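Local atomic coordinates of nucleotidyl transferase AbiEii/AbiGii toxin family protein (Mycobacterium tuberculosis, PDB entry 6Y56), a protein that acts as a nucleotidyltransferase toxin of a toxin-antitoxin system and probably modifies tRNA acceptor stems. Residues Ala22-Asp25 / Val26-His30; Val177-Ala180 / Arg181-Tyr184; Val199-Leu202 / Trp203-Val207. All coordinates share one frame; numbering follows the deposited sequence.

Contact 1: residues Ala22-Asp25 / Val26-His30; sequences ALLD and VAQDH
OD2 of D25 is gripped by several groups at once, and one of them reaches the next turn of the helix: a water gives one hydrogen bond to D25 OD2 at 2.8 Å and another to D29 OD2 at 2.6 Å. R55 adds a salt bridge to D25 OD2 and H11 a hydrogen bond, while K56 NZ forms salt bridges to OD1 of both aspartates and Y151 OH is hydrogen-bonded to D29 OD2. With D25 OD2 and D29 OD2 only 4.5 Å apart, the cations and the water probably offset the mutual repulsion of two buried carboxylates. In D25 CG lies anti to the backbone N (chi1 -176°), whereas in D29 it lies beside its own N (chi1 -64°), and CG of D29 comes to 3.5 Å from D25 O. Residues four apart thus meet along one face of helix 19-38, where the i to i+4 backbone bonds run unbroken, Q28 N to L24 O being the shortest of those joining the two segments at 2.8 Å. The Q28 side chain starts out past that same carbonyl, CG of Q28 lying 3.2 Å from L24 O. The Q28 and D25 side chains cross at about a right angle, with their amide and carboxylate planes turned 65° apart, and Q28 NE2 is hydrogen-bonded to S66 O. V26 O accepts both H30 N and H30 ND1, the latter at 2.9 Å from above the carbonyl plane.

Contact 2: residues Val177-Ala180 / Arg181-Tyr184; sequences VALA and RDLY
A180 and L179 have the most surface buried here, with D182 next, and between them they start a helix. L179 stands at the N-cap position; its carbonyl accepts L183 N in a bond of 2.9 Å with an N-H...O angle of 164°. A180 O repeats the pattern one residue on, taking Y184 N at 2.9 Å. The L179 and D182 side chains run abreast in a common direction. Because CG of L179 sits beside its own N (chi1 -53°), the leucine runs alongside the carboxylate, and L179 CD1 comes within 3.6 Å of D182 OD2. The same oxygen reaches back to the chain before the helix through a water, which donates to D182 OD2 at 2.7 Å and to V177 O at 2.6 Å and accepts from L179 N at 2.9 Å. The three bonds tie the incoming loop to the first turn. Salt bridges from K170 to D182 OD1 and from R173 to D182 OD2 join this carboxylate to helix 163-174 and probably stabilise its negative charge. A180 CB touches M249 and I240. An acidic side chain three residues after the N-cap, its oxygen linked through water to the N-cap backbone N-H, resembles one half of a capping box, made through water; the leucine at the N-cap cannot supply the reciprocal side-chain bond at this N-terminus of helix 180-189.

Contact 3: residues Val199-Leu202 / Trp203-Val207; sequences VRRL and WVLKV
R201 and L205 make the closest side-chain to side-chain contact between the two segments, with R201 CD 3.9 Å from L205 CD1. The bent arginine chain, turned at chi2 and chi3 (both 59°), lays its aliphatic part obliquely across the leucine branch. L205 has its CG beside the backbone N (chi1 -61°), which brings that carbon to 3.3 Å from R201 O, the carbonyl that also accepts L205 N in its plane. Packing is equally tight one residue further on: K206 CG lies 3.1 Å from L202 O, and K206 N donates to this oxygen at 2.8 Å. The buried W203 ring leads off from 199-202, which meets chiefly the base of its side chain: W203 CB is 3.3 Å from V199 O, while the ring has R200 O at its edge, CE3 being 4.2 Å away. The looser side is that of R200, partly exposed, whose side chain makes no close contact with 203-207; its NH1 is hydrogen-bonded to F262 O. R201 is also partly exposed beyond its packed aliphatic part, and forms salt bridges to E270 and D267. K206, by contrast, is buried, its ammonium group bridging to E165 and E169 of helix 163-174. Helix 196-212 is flanked by several helices: V199, L202 and V207 pack on 163-174, L205 on 281-292, and R201, V204 and L205 on W273 of 268-273.

Each contact is local to one helix or its start: contact 1 lies within helix 19-38, contact 2 at the beginning of helix 180-189 and contact 3 in helix 196-212, the next helix along the chain. Contact 1 is buried throughout and borders strand 94-100 of the mixed sheet, whereas contacts 2 and 3 belong to the helical part and include partly exposed residues. Contacts 1 and 3 lie on opposite sides of the chain's centre, their own centres 32 Å apart. A water joins two acids in contact 1 but links an acid to loop backbone in contact 2; in contact 3 an arginine's aliphatic part packs on a leucine, while arginine and lysine ends pair with acids outside. Helix 163-174 supplies partners to both contacts 2 and 3.

Contact 1: residues Ala22-Asp25 / Val26-His30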
loop_
_atom_site.group_PDB
_atom_site.type_symbol
_atom_site.label_atom_id
_atom_site.label_comp_id
_atom_site.label_asym_id
_atom_site.label_seq_id
_atom_site.Cartn_x
_atom_site.Cartn_y
_atom_site.Cartn_z
ATOM N N ALA A 22 10.313 12.929 3.676
ATOM C CA ALA A 22 9.302 13.880 4.122
ATOM C C ALA A 22 8.857 14.786 2.984
ATOM O O ALA A 22 7.668 15.102 2.869
ATOM C CB ALA A 22 9.823 14.699 5.307
ATOM N N LEU A 23 9.796 15.213 2.139
ATOM C CA LEU A 23 9.431 16.031 0.991
ATOM C C LEU A 23 8.555 15.249 0.023
ATOM O O LEU A 23 7.589 15.787 -0.528
ATOM C CB LEU A 23 10.688 16.555 0.296
ATOM C CG LEU A 23 10.485 17.529 -0.867
ATOM C CD1 LEU A 23 9.611 18.687 -0.464
ATOM C CD2 LEU A 23 11.825 18.032 -1.394
ATOM N N LEU A 24 8.874 13.969 -0.182
ATOM C CA LEU A 24 8.038 13.120 -1.026
ATOM C C LEU A 24 6.660 12.921 -0.414
ATOM O O LEU A 24 5.652 12.944 -1.129
ATOM C CB LEU A 24 8.717 11.769 -1.229
ATOM C CG LEU A 24 7.873 10.756 -2.015
ATOM C CD1 LEU A 24 7.562 11.216 -3.440
ATOM C CD2 LEU A 24 8.607 9.429 -2.015
ATOM N N ASP A 25 6.595 12.733 0.904
ATOM C CA ASP A 25 5.313 12.604 1.591
ATOM C C ASP A 25 4.426 13.812 1.300
ATOM O O ASP A 25 3.236 13.672 0.967
ATOM C CB ASP A 25 5.561 12.451 3.102
ATOM C CG ASP A 25 4.286 12.218 3.895
ATOM O OD1 ASP A 25 3.674 11.146 3.730
ATOM O OD2 ASP A 25 3.884 13.101 4.692
ATOM N N VAL A 26 5.002 15.012 1.390
ATOM C CA VAL A 26 4.250 16.225 1.095
ATOM C C VAL A 26 3.843 16.256 -0.373
ATOM O O VAL A 26 2.701 16.605 -0.710
ATOM C CB VAL A 26 5.082 17.466 1.479
ATOM C CG1 VAL A 26 4.412 18.734 0.993
ATOM C CG2 VAL A 26 5.296 17.522 2.974
ATOM N N ALA A 27 4.773 15.906 -1.273
ATOM C CA ALA A 27 4.468 15.904 -2.704
ATOM C C ALA A 27 3.325 14.949 -3.020
ATOM O O ALA A 27 2.441 15.278 -3.821
ATOM C CB ALA A 27 5.722 15.536 -3.500
ATOM N N GLN A 28 3.317 13.770 -2.390
ATOM C CA GLN A 28 2.215 12.832 -2.588
ATOM C C GLN A 28 0.872 13.443 -2.211
ATOM O O GLN A 28 -0.137 13.205 -2.889
ATOM C CB GLN A 28 2.428 11.583 -1.741
ATOM C CG GLN A 28 3.576 10.713 -2.151
ATOM C CD GLN A 28 3.868 9.670 -1.111
ATOM O OE1 GLN A 28 3.605 9.878 0.077
ATOM N NE2 GLN A 28 4.416 8.544 -1.539
ATOM N N ASP A 29 0.816 14.196 -1.102
ATOM C CA ASP A 29 -0.446 14.831 -0.722
ATOM C C ASP A 29 -0.918 15.781 -1.808
ATOM O O ASP A 29 -2.120 15.878 -2.090
ATOM C CB ASP A 29 -0.300 15.631 0.573
ATOM C CG ASP A 29 0.023 14.772 1.767
ATOM O OD1 ASP A 29 -0.175 13.535 1.710
ATOM O OD2 ASP A 29 0.472 15.345 2.770
ATOM N N HIS A 30 0.023 16.500 -2.413
ATOM C CA HIS A 30 -0.305 17.431 -3.484
ATOM C C HIS A 30 -0.796 16.687 -4.719
ATOM O O HIS A 30 -1.753 17.125 -5.368
ATOM C CB HIS A 30 0.913 18.307 -3.804
ATOM C CG HIS A 30 1.157 19.391 -2.799
ATOM N ND1 HIS A 30 1.507 19.131 -1.491
ATOM C CD2 HIS A 30 1.092 20.740 -2.909
ATOM C CE1 HIS A 30 1.642 20.273 -0.836
ATOM N NE2 HIS A 30 1.393 21.264 -1.674
HETATM O O HOH W 1 1.230 13.875 4.764
#

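Contact 2: residues Val177-Ala180 / Arg181-Tyr184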
loop_
_atom_site.group_PDB
_atom_site.type_symbol
_atom_site.label_atom_id
_atom_site.label_comp_id
_atom_site.label_asym_id
_atom_site.label_seq_id
_atom_site.Cartn_x
_atom_site.Cartn_y
_atom_site.Cartn_z
ATOM N N VAL A 177 7.463 -12.939 -0.517
ATOM C CA VAL A 177 8.757 -12.291 -0.335
ATOM C C VAL A 177 8.714 -11.470 0.947
ATOM O O VAL A 177 7.707 -10.830 1.259
ATOM C CB VAL A 177 9.119 -11.432 -1.566
ATOM C CG1 VAL A 177 8.097 -10.321 -1.769
ATOM C CG2 VAL A 177 10.509 -10.859 -1.421
ATOM N N ALA A 178 9.820 -11.481 1.686
ATOM C CA ALA A 178 9.902 -10.832 2.991
ATOM C C ALA A 178 10.462 -9.424 2.812
ATOM O O ALA A 178 11.646 -9.255 2.499
ATOM C CB ALA A 178 10.784 -11.659 3.924
ATOM N N LEU A 179 9.611 -8.413 3.003
ATOM C CA LEU A 179 9.992 -7.014 2.849
ATOM C C LEU A 179 9.837 -6.296 4.182
ATOM O O LEU A 179 8.785 -6.389 4.819
ATOM C CB LEU A 179 9.114 -6.322 1.796
ATOM C CG LEU A 179 8.989 -6.970 0.416
ATOM C CD1 LEU A 179 8.085 -6.137 -0.504
ATOM C CD2 LEU A 179 10.368 -7.190 -0.218
ATOM N N ALA A 180 10.865 -5.543 4.588
ATOM C CA ALA A 180 10.789 -4.853 5.874
ATOM C C ALA A 180 9.631 -3.865 5.935
ATOM O O ALA A 180 9.041 -3.680 7.003
ATOM C CB ALA A 180 12.107 -4.138 6.184
ATOM N N ARG A 181 9.299 -3.207 4.815
ATOM C CA ARG A 181 8.187 -2.262 4.846
ATOM C C ARG A 181 6.873 -2.987 5.093
ATOM O O ARG A 181 6.001 -2.480 5.813
ATOM C CB ARG A 181 8.124 -1.454 3.546
ATOM C CG ARG A 181 9.361 -0.596 3.272
ATOM C CD ARG A 181 9.299 0.019 1.876
ATOM N NE ARG A 181 10.508 0.772 1.540
ATOM C CZ ARG A 181 10.556 1.733 0.622
ATOM N NH1 ARG A 181 9.465 2.063 -0.052
ATOM N NH2 ARG A 181 11.702 2.363 0.380
ATOM N N ASP A 182 6.733 -4.195 4.546
ATOM C CA ASP A 182 5.528 -4.973 4.808
ATOM C C ASP A 182 5.502 -5.454 6.253
ATOM O O ASP A 182 4.443 -5.465 6.888
ATOM C CB ASP A 182 5.457 -6.186 3.888
ATOM C CG ASP A 182 5.092 -5.838 2.455
ATOM O OD1 ASP A 182 4.669 -4.697 2.183
ATOM O OD2 ASP A 182 5.265 -6.724 1.592
ATOM N N LEU A 183 6.658 -5.872 6.784
ATOM C CA LEU A 183 6.728 -6.260 8.191
ATOM C C LEU A 183 6.314 -5.106 9.098
ATOM O O LEU A 183 5.555 -5.295 10.057
ATOM C CB LEU A 183 8.152 -6.708 8.517
ATOM C CG LEU A 183 8.460 -7.035 9.983
ATOM C CD1 LEU A 183 7.624 -8.222 10.456
ATOM C CD2 LEU A 183 9.942 -7.314 10.148
ATOM N N TYR A 184 6.815 -3.900 8.819
ATOM C CA TYR A 184 6.420 -2.734 9.599
ATOM C C TYR A 184 4.904 -2.539 9.572
ATOM O O TYR A 184 4.272 -2.283 10.604
ATOM C CB TYR A 184 7.133 -1.480 9.070
ATOM C CG TYR A 184 6.731 -0.241 9.818
ATOM C CD1 TYR A 184 5.589 0.479 9.463
ATOM C CD2 TYR A 184 7.461 0.188 10.920
ATOM C CE1 TYR A 184 5.202 1.596 10.163
ATOM C CE2 TYR A 184 7.079 1.313 11.632
ATOM C CZ TYR A 184 5.945 2.003 11.254
ATOM O OH TYR A 184 5.560 3.118 11.974
HETATM O O HOH W 2 6.777 -8.786 2.587
#

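Contact 3: residues Val199-Leu202 / Trp203-Val207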
loop_
_atom_site.group_PDB
_atom_site.type_symbol
_atom_site.label_atom_id
_atom_site.label_comp_id
_atom_site.label_asym_id
_atom_site.label_seq_id
_atom_site.Cartn_x
_atom_site.Cartn_y
_atom_site.Cartn_z
ATOM N N VAL A 199 -10.018 -11.655 7.312
ATOM C CA VAL A 199 -8.640 -11.488 6.856
ATOM C C VAL A 199 -8.078 -12.817 6.364
ATOM O O VAL A 199 -7.446 -12.888 5.300
ATOM C CB VAL A 199 -7.764 -10.861 7.958
ATOM C CG1 VAL A 199 -6.286 -10.952 7.569
ATOM C CG2 VAL A 199 -8.138 -9.412 8.155
ATOM N N ARG A 200 -8.336 -13.902 7.095
ATOM C CA ARG A 200 -7.810 -15.200 6.692
ATOM C C ARG A 200 -8.424 -15.662 5.378
ATOM O O ARG A 200 -7.715 -16.166 4.494
ATOM C CB ARG A 200 -8.082 -16.213 7.802
ATOM C CG ARG A 200 -7.612 -17.632 7.509
ATOM C CD ARG A 200 -7.823 -18.559 8.714
ATOM N NE ARG A 200 -9.218 -18.576 9.128
ATOM C CZ ARG A 200 -9.660 -18.332 10.357
ATOM N NH1 ARG A 200 -8.831 -18.080 11.360
ATOM N NH2 ARG A 200 -10.962 -18.366 10.587
ATOM N N ARG A 201 -9.744 -15.505 5.235
ATOM C CA ARG A 201 -10.425 -15.877 3.999
ATOM C C ARG A 201 -9.899 -15.068 2.825
ATOM O O ARG A 201 -9.543 -15.629 1.780
ATOM C CB ARG A 201 -11.939 -15.702 4.171
ATOM C CG ARG A 201 -12.775 -15.864 2.901
ATOM C CD ARG A 201 -12.593 -17.227 2.261
ATOM N NE ARG A 201 -12.946 -18.329 3.155
ATOM C CZ ARG A 201 -14.094 -19.002 3.110
ATOM N NH1 ARG A 201 -14.300 -20.010 3.950
ATOM N NH2 ARG A 201 -15.028 -18.676 2.226
ATOM N N LEU A 202 -9.811 -13.752 2.992
ATOM C CA LEU A 202 -9.321 -12.898 1.917
ATOM C C LEU A 202 -7.876 -13.222 1.567
ATOM O O LEU A 202 -7.504 -13.180 0.391
ATOM C CB LEU A 202 -9.451 -11.428 2.314
ATOM C CG LEU A 202 -10.854 -10.845 2.250
ATOM C CD1 LEU A 202 -10.841 -9.460 2.872
ATOM C CD2 LEU A 202 -11.301 -10.782 0.805
ATOM N N TRP A 203 -7.044 -13.525 2.571
ATOM C CA TRP A 203 -5.651 -13.892 2.319
ATOM C C TRP A 203 -5.568 -15.091 1.382
ATOM O O TRP A 203 -4.850 -15.067 0.376
ATOM C CB TRP A 203 -4.954 -14.195 3.649
ATOM C CG TRP A 203 -3.557 -14.723 3.540
ATOM C CD1 TRP A 203 -2.500 -14.136 2.912
ATOM C CD2 TRP A 203 -3.067 -15.943 4.099
ATOM N NE1 TRP A 203 -1.377 -14.914 3.060
ATOM C CE2 TRP A 203 -1.698 -16.033 3.779
ATOM C CE3 TRP A 203 -3.654 -16.969 4.838
ATOM C CZ2 TRP A 203 -0.900 -17.112 4.176
ATOM C CZ3 TRP A 203 -2.871 -18.031 5.233
ATOM C CH2 TRP A 203 -1.504 -18.095 4.898
ATOM N N VAL A 204 -6.325 -16.144 1.681
ATOM C CA VAL A 204 -6.297 -17.332 0.832
ATOM C C VAL A 204 -6.750 -16.995 -0.581
ATOM O O VAL A 204 -6.152 -17.447 -1.563
ATOM C CB VAL A 204 -7.141 -18.461 1.452
ATOM C CG1 VAL A 204 -7.247 -19.654 0.490
ATOM C CG2 VAL A 204 -6.540 -18.884 2.771
ATOM N N LEU A 205 -7.824 -16.206 -0.709
ATOM C CA LEU A 205 -8.347 -15.867 -2.030
ATOM C C LEU A 205 -7.378 -14.976 -2.797
ATOM O O LEU A 205 -7.244 -15.113 -4.021
ATOM C CB LEU A 205 -9.717 -15.196 -1.906
ATOM C CG LEU A 205 -10.799 -16.054 -1.249
ATOM C CD1 LEU A 205 -12.077 -15.268 -1.018
ATOM C CD2 LEU A 205 -11.111 -17.308 -2.057
ATOM N N LYS A 206 -6.678 -14.077 -2.103
ATOM C CA LYS A 206 -5.703 -13.226 -2.782
ATOM C C LYS A 206 -4.527 -14.050 -3.279
ATOM O O LYS A 206 -4.078 -13.871 -4.418
ATOM C CB LYS A 206 -5.192 -12.135 -1.843
ATOM C CG LYS A 206 -6.218 -11.076 -1.475
ATOM C CD LYS A 206 -6.390 -10.005 -2.542
ATOM C CE LYS A 206 -7.420 -8.974 -2.091
ATOM N NZ LYS A 206 -7.494 -7.850 -3.057
ATOM N N VAL A 207 -4.014 -14.955 -2.439
ATOM C CA VAL A 207 -2.899 -15.799 -2.860
ATOM C C VAL A 207 -3.305 -16.686 -4.030
ATOM O O VAL A 207 -2.526 -16.888 -4.973
ATOM C CB VAL A 207 -2.356 -16.620 -1.678
ATOM C CG1 VAL A 207 -1.312 -17.616 -2.190
ATOM C CG2 VAL A 207 -1.748 -15.706 -0.619
#